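Local structure of homocysteine S-methyltransferase (Escherichia coli, 5DMM) at residues A[191-196]-A[214-219]; A[200-203]-A[207-210]. The protein catalyses zinc-dependent methyl transfer from S-methylmethionine, or less efficiently S-adenosylmethionine, to homocysteine, and so makes methionine. All blocks are in the same frame, centred on the assembly; numbering follows the deposited sequence.

Overall arrangement
From the N-terminal side, the chain runs along strand 191-197 of the parallel barrel sheet, leaves it for a loop with the short strand 202-203, turns, enters helix 209-217 and then returns to the sheet as strand 222-228. Contact 2 closes the smaller loop: residues 200-203 meet 207-210 across a turn of three residues, just where the helix begins. Contact 1 closes the larger one, setting the last turn of that helix against strand 191-197, so contact 2 is nested inside it. The two share helix 209-217 and touch through Leu-203, whose CD2 packs on Phe-195 CB at 3.6 Å. Between them they tie the helix start to the loop before it and its last turn to the strand.

Contact 1: residues A[191-196]-A[214-219]; sequences AWFSFT and ALLAGY
Leu-216 reaches from helix 209-217 onto Phe-193 and Phe-195 of strand 191-197, the packing of helix on sheet within a beta-alpha-beta crossover of this TIM-barrel enzyme; strand 222-228 completes the unit. Everything between the two segments is apolar, and no hydrogen bond joins them. The two methyls of Leu-216 divide the work. Leu-216 CD1 touches both phenylalanines, 3.6 Å from Phe-195 CZ and 4.0 Å from Phe-193 CB. Leu-216 CD2 lies over one face of the Phe-193 ring, 4.1 Å from Phe-193 CD2 and CE2. Against Phe-195 the leucine comes from the opposite direction and meets the ring at its edge, CD1 lying in the ring plane. With its CG anti to the carbonyl carbon (chi1 -66°), Leu-216 CD1 continues the extended chain toward the two phenylalanines, while CD2 turns off onto the Phe-193 face.

Around this trio, Leu-183 and Ile-176 of helix 173-183 pack on Phe-193 and Phe-195 respectively, while Leu-225 of strand 222-228 touches both Phe-193 and Leu-216. An alanine in place of Phe-193 would remove the ring under Leu-216 CD2, and the leucine is likely to be left with a gap beside it and more freedom to turn. The Phe-195 ring also has a polar neighbour inside its own strand: the carbonyl oxygen Phe-193 O sits 3.7 Å above its plane, displaced toward the rim.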
ATOM      1  N   ALA A 191       6.123  -8.867   1.568  1.00 14.76           N
ATOM      2  CA  ALA A 191       5.006  -7.932   1.734  1.00 15.05           C
ATOM      3  C   ALA A 191       5.084  -7.131   3.027  1.00 17.01           C
ATOM      4  O   ALA A 191       5.691  -7.585   4.006  1.00 14.84           O
ATOM      5  CB  ALA A 191       3.677  -8.689   1.694  1.00 15.67           C
ATOM      6  N   TRP A 192       4.459  -5.954   3.034  1.00 14.52           N
ATOM      7  CA  TRP A 192       4.078  -5.338   4.297  1.00 14.83           C
ATOM      8  C   TRP A 192       2.578  -5.507   4.440  1.00 14.87           C
ATOM      9  O   TRP A 192       1.864  -5.669   3.452  1.00 14.10           O
ATOM     10  CB  TRP A 192       4.517  -3.856   4.409  1.00 13.74           C
ATOM     11  CG  TRP A 192       3.751  -2.765   3.648  1.00 13.12           C
ATOM     12  CD1 TRP A 192       2.463  -2.344   3.864  1.00 13.77           C
ATOM     13  CD2 TRP A 192       4.281  -1.908   2.621  1.00 14.20           C
ATOM     14  NE1 TRP A 192       2.154  -1.298   3.010  1.00 14.32           N
ATOM     15  CE2 TRP A 192       3.253  -1.011   2.246  1.00 16.53           C
ATOM     16  CE3 TRP A 192       5.523  -1.815   1.983  1.00 14.18           C
ATOM     17  CZ2 TRP A 192       3.437  -0.031   1.262  1.00 17.87           C
ATOM     18  CZ3 TRP A 192       5.702  -0.840   1.012  1.00 15.49           C
ATOM     19  CH2 TRP A 192       4.667   0.034   0.657  1.00 18.33           C
ATOM     20  N   PHE A 193       2.128  -5.555   5.686  1.00 11.70           N
ATOM     21  CA  PHE A 193       0.715  -5.596   6.026  1.00 13.78           C
ATOM     22  C   PHE A 193       0.390  -4.346   6.828  1.00 15.42           C
ATOM     23  O   PHE A 193       0.969  -4.121   7.902  1.00 16.84           O
ATOM     24  CB  PHE A 193       0.372  -6.850   6.849  1.00 13.59           C
ATOM     25  CG  PHE A 193       0.155  -8.102   6.022  1.00 16.89           C
ATOM     26  CD1 PHE A 193       1.091  -8.510   5.078  1.00 18.26           C
ATOM     27  CD2 PHE A 193      -0.967  -8.891   6.221  1.00 17.52           C
ATOM     28  CE1 PHE A 193       0.890  -9.678   4.318  1.00 18.01           C
ATOM     29  CE2 PHE A 193      -1.173 -10.064   5.471  1.00 18.95           C
ATOM     30  CZ  PHE A 193      -0.242 -10.453   4.521  1.00 19.46           C
ATOM     31  N   SER A 194      -0.517  -3.537   6.299  1.00 13.16           N
ATOM     32  CA  SER A 194      -0.921  -2.315   6.971  1.00 15.57           C
ATOM     33  C   SER A 194      -2.426  -2.334   7.226  1.00 16.31           C
ATOM     34  O   SER A 194      -3.197  -2.766   6.369  1.00 14.62           O
ATOM     35  CB  SER A 194      -0.509  -1.104   6.141  1.00 15.89           C
ATOM     36  OG  SER A 194      -0.937   0.096   6.766  1.00 19.71           O
ATOM     37  N   PHE A 195      -2.821  -1.852   8.406  1.00 15.14           N
ATOM     38  CA  PHE A 195      -4.157  -2.058   8.967  1.00 16.02           C
ATOM     39  C   PHE A 195      -4.949  -0.774   9.178  1.00 18.34           C
ATOM     40  O   PHE A 195      -4.364   0.296   9.397  1.00 16.45           O
ATOM     41  CB  PHE A 195      -4.048  -2.770  10.327  1.00 16.59           C
ATOM     42  CG  PHE A 195      -3.051  -3.884  10.342  1.00 17.36           C
ATOM     43  CD1 PHE A 195      -3.233  -4.996   9.535  1.00 16.10           C
ATOM     44  CD2 PHE A 195      -1.932  -3.817  11.150  1.00 19.97           C
ATOM     45  CE1 PHE A 195      -2.314  -6.024   9.534  1.00 20.51           C
ATOM     46  CE2 PHE A 195      -1.005  -4.849  11.155  1.00 18.96           C
ATOM     47  CZ  PHE A 195      -1.197  -5.950  10.343  1.00 16.75           C
ATOM     48  N   THR A 196      -6.279  -0.887   9.145  1.00 16.42           N
ATOM     49  CA  THR A 196      -7.139   0.162   9.700  1.00 18.01           C
ATOM     50  C   THR A 196      -7.587  -0.263  11.099  1.00 22.35           C
ATOM     51  O   THR A 196      -7.654  -1.462  11.409  1.00 21.28           O
ATOM     52  CB  THR A 196      -8.377   0.467   8.830  1.00 24.64           C
ATOM     53  OG1 THR A 196      -9.207  -0.695   8.731  1.00 22.44           O
ATOM     54  CG2 THR A 196      -7.953   0.934   7.454  1.00 22.95           C
ATOM     55  N   ALA A 214       1.137 -11.315  16.548  1.00 21.79           N
ATOM     56  CA  ALA A 214       1.542 -12.676  16.891  1.00 23.18           C
ATOM     57  C   ALA A 214       1.333 -13.609  15.701  1.00 25.40           C
ATOM     58  O   ALA A 214       2.192 -14.437  15.386  1.00 22.44           O
ATOM     59  CB  ALA A 214       0.772 -13.173  18.109  1.00 24.91           C
ATOM     60  N   LEU A 215       0.200 -13.457  15.026  1.00 21.97           N
ATOM     61  CA  LEU A 215      -0.073 -14.277  13.854  1.00 22.72           C
ATOM     62  C   LEU A 215       0.976 -14.050  12.766  1.00 23.03           C
ATOM     63  O   LEU A 215       1.607 -14.996  12.292  1.00 22.16           O
ATOM     64  CB  LEU A 215      -1.463 -13.981  13.298  1.00 25.13           C
ATOM     65  CG  LEU A 215      -1.677 -14.639  11.932  1.00 29.59           C
ATOM     66  CD1 LEU A 215      -2.251 -16.029  12.108  1.00 24.68           C
ATOM     67  CD2 LEU A 215      -2.544 -13.769  11.020  1.00 30.71           C
ATOM     68  N   LEU A 216       1.171 -12.786  12.396  1.00 19.54           N
ATOM     69  CA  LEU A 216       2.066 -12.438  11.297  1.00 20.18           C
ATOM     70  C   LEU A 216       3.541 -12.683  11.603  1.00 22.02           C
ATOM     71  O   LEU A 216       4.346 -12.814  10.680  1.00 20.55           O
ATOM     72  CB  LEU A 216       1.858 -10.975  10.896  1.00 19.05           C
ATOM     73  CG  LEU A 216       0.467 -10.730  10.311  1.00 21.01           C
ATOM     74  CD1 LEU A 216       0.244  -9.245  10.046  1.00 20.35           C
ATOM     75  CD2 LEU A 216       0.270 -11.544   9.028  1.00 21.79           C
ATOM     76  N   ALA A 217       3.908 -12.753  12.886  1.00 19.68           N
ATOM     77  CA  ALA A 217       5.298 -13.018  13.250  1.00 22.08           C
ATOM     78  C   ALA A 217       5.770 -14.384  12.760  1.00 21.49           C
ATOM     79  O   ALA A 217       6.965 -14.594  12.551  1.00 30.03           O
ATOM     80  CB  ALA A 217       5.479 -12.912  14.747  1.00 24.59           C
ATOM     81  N   GLY A 218       4.830 -15.306  12.577  1.00 24.06           N
ATOM     82  CA  GLY A 218       5.136 -16.634  12.074  1.00 26.33           C
ATOM     83  C   GLY A 218       5.296 -16.740  10.562  1.00 25.66           C
ATOM     84  O   GLY A 218       5.515 -17.829  10.045  1.00 25.65           O
ATOM     85  N   TYR A 219       5.179 -15.614   9.857  1.00 22.96           N
ATOM     86  CA  TYR A 219       5.343 -15.572   8.401  1.00 18.81           C
ATOM     87  C   TYR A 219       6.489 -14.639   8.003  1.00 19.79           C
ATOM     88  O   TYR A 219       6.300 -13.428   7.939  1.00 20.94           O
ATOM     89  CB  TYR A 219       4.052 -15.100   7.718  1.00 20.94           C
ATOM     90  CG  TYR A 219       2.850 -15.986   7.961  1.00 20.52           C
ATOM     91  CD1 TYR A 219       2.507 -16.992   7.062  1.00 21.66           C
ATOM     92  CD2 TYR A 219       2.060 -15.820   9.087  1.00 21.76           C
ATOM     93  CE1 TYR A 219       1.410 -17.802   7.283  1.00 21.82           C
ATOM     94  CE2 TYR A 219       0.963 -16.625   9.313  1.00 24.67           C
ATOM     95  CZ  TYR A 219       0.644 -17.614   8.409  1.00 23.81           C
ATOM     96  OH  TYR A 219      -0.443 -18.422   8.640  1.00 29.48           O
TER

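Contact 2: residues A[200-203]-A[207-210]; sequences SEHL and TPLR
The imidazole of His-202 leans obliquely over the backbone at Pro-208, its CD2 3.7 Å from Pro-208 CA. The same proline also meets a second flat group: Pro-208 CB stands 3.8 Å above the plane of the Arg-210 guanidinium, over its centre, an apolar cover within the same segment. With CG anti to the carbonyl carbon (chi1 -63°), the His-202 ring stands beside its backbone N, CD2 toward Pro-208 and ND1 held by a hydrogen bond to Asp-199.

The backbones form a single antiparallel bridge, His-202 and Pro-208 being a non-hydrogen-bonded pair flanked by two hydrogen bonds. Leu-203 N donates to Thr-207 O at 2.8 Å, in the carbonyl plane. Leu-209 N donates a hydrogen bond to Glu-201 O at 3.0 Å; this bond is nearly straight at hydrogen (165°), but the donor stands above the carbonyl plane. Thr-207 O also receives a CA-H...O contact from His-202 CA at 3.3 Å.

Leu-203 and the carbon part of Thr-207 lie side by side, CB to CB 4.0 Å, and both reach Phe-173 of helix 173-183; Thr-207 OG1 is hydrogen-bonded to Asp-205. Leu-209 bends back under the 200-203 backbone, bringing CD1 to 3.7 Å from Ser-200 O.

Pro-208 is the N-cap residue of helix 209-217, and Leu-209 supplies an N-H from the first turn, where no earlier helical carbonyl is available to it. Glu-201 O answers that need from the preceding loop, so the bridge joins the loop after strand 191-197 to the start of the helix. Ser-200 O, by contrast, is buried against the Leu-209 methyl without a polar partner, probably a small energetic cost of this close packing.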
ATOM      1  N   SER A 200      -6.567   2.605  19.180  1.00 24.24           N
ATOM      2  CA  SER A 200      -5.119   2.476  19.123  1.00 24.42           C
ATOM      3  C   SER A 200      -4.597   1.062  19.418  1.00 26.23           C
ATOM      4  O   SER A 200      -3.420   0.787  19.184  1.00 24.15           O
ATOM      5  CB  SER A 200      -4.467   3.469  20.083  1.00 28.69           C
ATOM      6  OG  SER A 200      -4.694   3.079  21.420  1.00 31.48           O
ATOM      7  N   GLU A 201      -5.448   0.161  19.912  1.00 21.81           N
ATOM      8  CA  GLU A 201      -4.994  -1.211  20.166  1.00 25.09           C
ATOM      9  C   GLU A 201      -5.844  -2.297  19.501  1.00 23.44           C
ATOM     10  O   GLU A 201      -5.703  -3.473  19.819  1.00 19.31           O
ATOM     11  CB  GLU A 201      -4.950  -1.491  21.674  1.00 33.61           C
ATOM     12  CG  GLU A 201      -4.190  -0.470  22.495  1.00 33.98           C
ATOM     13  CD  GLU A 201      -5.105   0.313  23.409  1.00 45.19           C
ATOM     14  OE1 GLU A 201      -5.905  -0.320  24.138  1.00 51.81           O
ATOM     15  OE2 GLU A 201      -5.037   1.562  23.390  1.00 49.66           O
ATOM     16  N   HIS A 202      -6.730  -1.921  18.587  1.00 22.67           N
ATOM     17  CA  HIS A 202      -7.603  -2.920  17.976  1.00 23.51           C
ATOM     18  C   HIS A 202      -7.777  -2.705  16.484  1.00 21.23           C
ATOM     19  O   HIS A 202      -7.943  -1.583  16.030  1.00 20.58           O
ATOM     20  CB  HIS A 202      -8.985  -2.927  18.650  1.00 24.59           C
ATOM     21  CG  HIS A 202      -8.952  -3.316  20.097  1.00 23.49           C
ATOM     22  ND1 HIS A 202      -8.796  -2.393  21.113  1.00 22.82           N
ATOM     23  CD2 HIS A 202      -9.046  -4.524  20.699  1.00 24.32           C
ATOM     24  CE1 HIS A 202      -8.793  -3.019  22.276  1.00 23.92           C
ATOM     25  NE2 HIS A 202      -8.945  -4.314  22.054  1.00 27.13           N
ATOM     26  N   LEU A 203      -7.742  -3.803  15.737  1.00 21.10           N
ATOM     27  CA  LEU A 203      -8.186  -3.828  14.345  1.00 22.89           C
ATOM     28  C   LEU A 203      -9.590  -3.267  14.215  1.00 22.10           C
ATOM     29  O   LEU A 203     -10.352  -3.303  15.174  1.00 22.85           O
ATOM     30  CB  LEU A 203      -8.178  -5.263  13.813  1.00 21.85           C
ATOM     31  CG  LEU A 203      -7.075  -5.785  12.899  1.00 30.66           C
ATOM     32  CD1 LEU A 203      -7.587  -7.029  12.144  1.00 23.31           C
ATOM     33  CD2 LEU A 203      -6.622  -4.720  11.934  1.00 22.89           C
ATOM     34  N   THR A 207     -10.282  -7.127  16.636  1.00 23.77           N
ATOM     35  CA  THR A 207      -9.157  -7.967  17.047  1.00 21.05           C
ATOM     36  C   THR A 207      -8.061  -7.165  17.749  1.00 23.31           C
ATOM     37  O   THR A 207      -7.602  -6.157  17.235  1.00 21.73           O
ATOM     38  CB  THR A 207      -8.532  -8.697  15.827  1.00 24.18           C
ATOM     39  OG1 THR A 207      -9.558  -9.365  15.086  1.00 23.88           O
ATOM     40  CG2 THR A 207      -7.490  -9.719  16.281  1.00 23.14           C
ATOM     41  N   PRO A 208      -7.628  -7.622  18.930  1.00 22.66           N
ATOM     42  CA  PRO A 208      -6.468  -6.993  19.571  1.00 24.34           C
ATOM     43  C   PRO A 208      -5.238  -7.041  18.660  1.00 18.82           C
ATOM     44  O   PRO A 208      -4.964  -8.077  18.063  1.00 20.46           O
ATOM     45  CB  PRO A 208      -6.258  -7.851  20.832  1.00 23.27           C
ATOM     46  CG  PRO A 208      -7.615  -8.440  21.107  1.00 24.52           C
ATOM     47  CD  PRO A 208      -8.184  -8.719  19.745  1.00 21.86           C
ATOM     48  N   LEU A 209      -4.504  -5.938  18.555  1.00 22.05           N
ATOM     49  CA  LEU A 209      -3.335  -5.916  17.685  1.00 21.00           C
ATOM     50  C   LEU A 209      -2.265  -6.924  18.105  1.00 20.20           C
ATOM     51  O   LEU A 209      -1.517  -7.403  17.256  1.00 18.28           O
ATOM     52  CB  LEU A 209      -2.745  -4.508  17.621  1.00 22.15           C
ATOM     53  CG  LEU A 209      -3.529  -3.537  16.736  1.00 21.67           C
ATOM     54  CD1 LEU A 209      -3.005  -2.110  16.912  1.00 22.84           C
ATOM     55  CD2 LEU A 209      -3.431  -3.980  15.280  1.00 21.38           C
ATOM     56  N   ARG A 210      -2.188  -7.259  19.398  1.00 19.55           N
ATOM     57  CA  ARG A 210      -1.233  -8.269  19.837  1.00 23.28           C
ATOM     58  C   ARG A 210      -1.483  -9.594  19.102  1.00 20.81           C
ATOM     59  O   ARG A 210      -0.541 -10.310  18.768  1.00 21.68           O
ATOM     60  CB  ARG A 210      -1.296  -8.462  21.371  1.00 24.50           C
ATOM     61  CG  ARG A 210      -2.536  -9.184  21.883  1.00 26.51           C
ATOM     62  CD  ARG A 210      -2.534  -9.325  23.419  1.00 26.44           C
ATOM     63  NE  ARG A 210      -3.312  -8.244  24.016  1.00 39.98           N
ATOM     64  CZ  ARG A 210      -4.590  -8.347  24.363  1.00 33.67           C
ATOM     65  NH1 ARG A 210      -5.225  -7.304  24.879  1.00 41.70           N
ATOM     66  NH2 ARG A 210      -5.225  -9.499  24.201  1.00 29.18           N
TER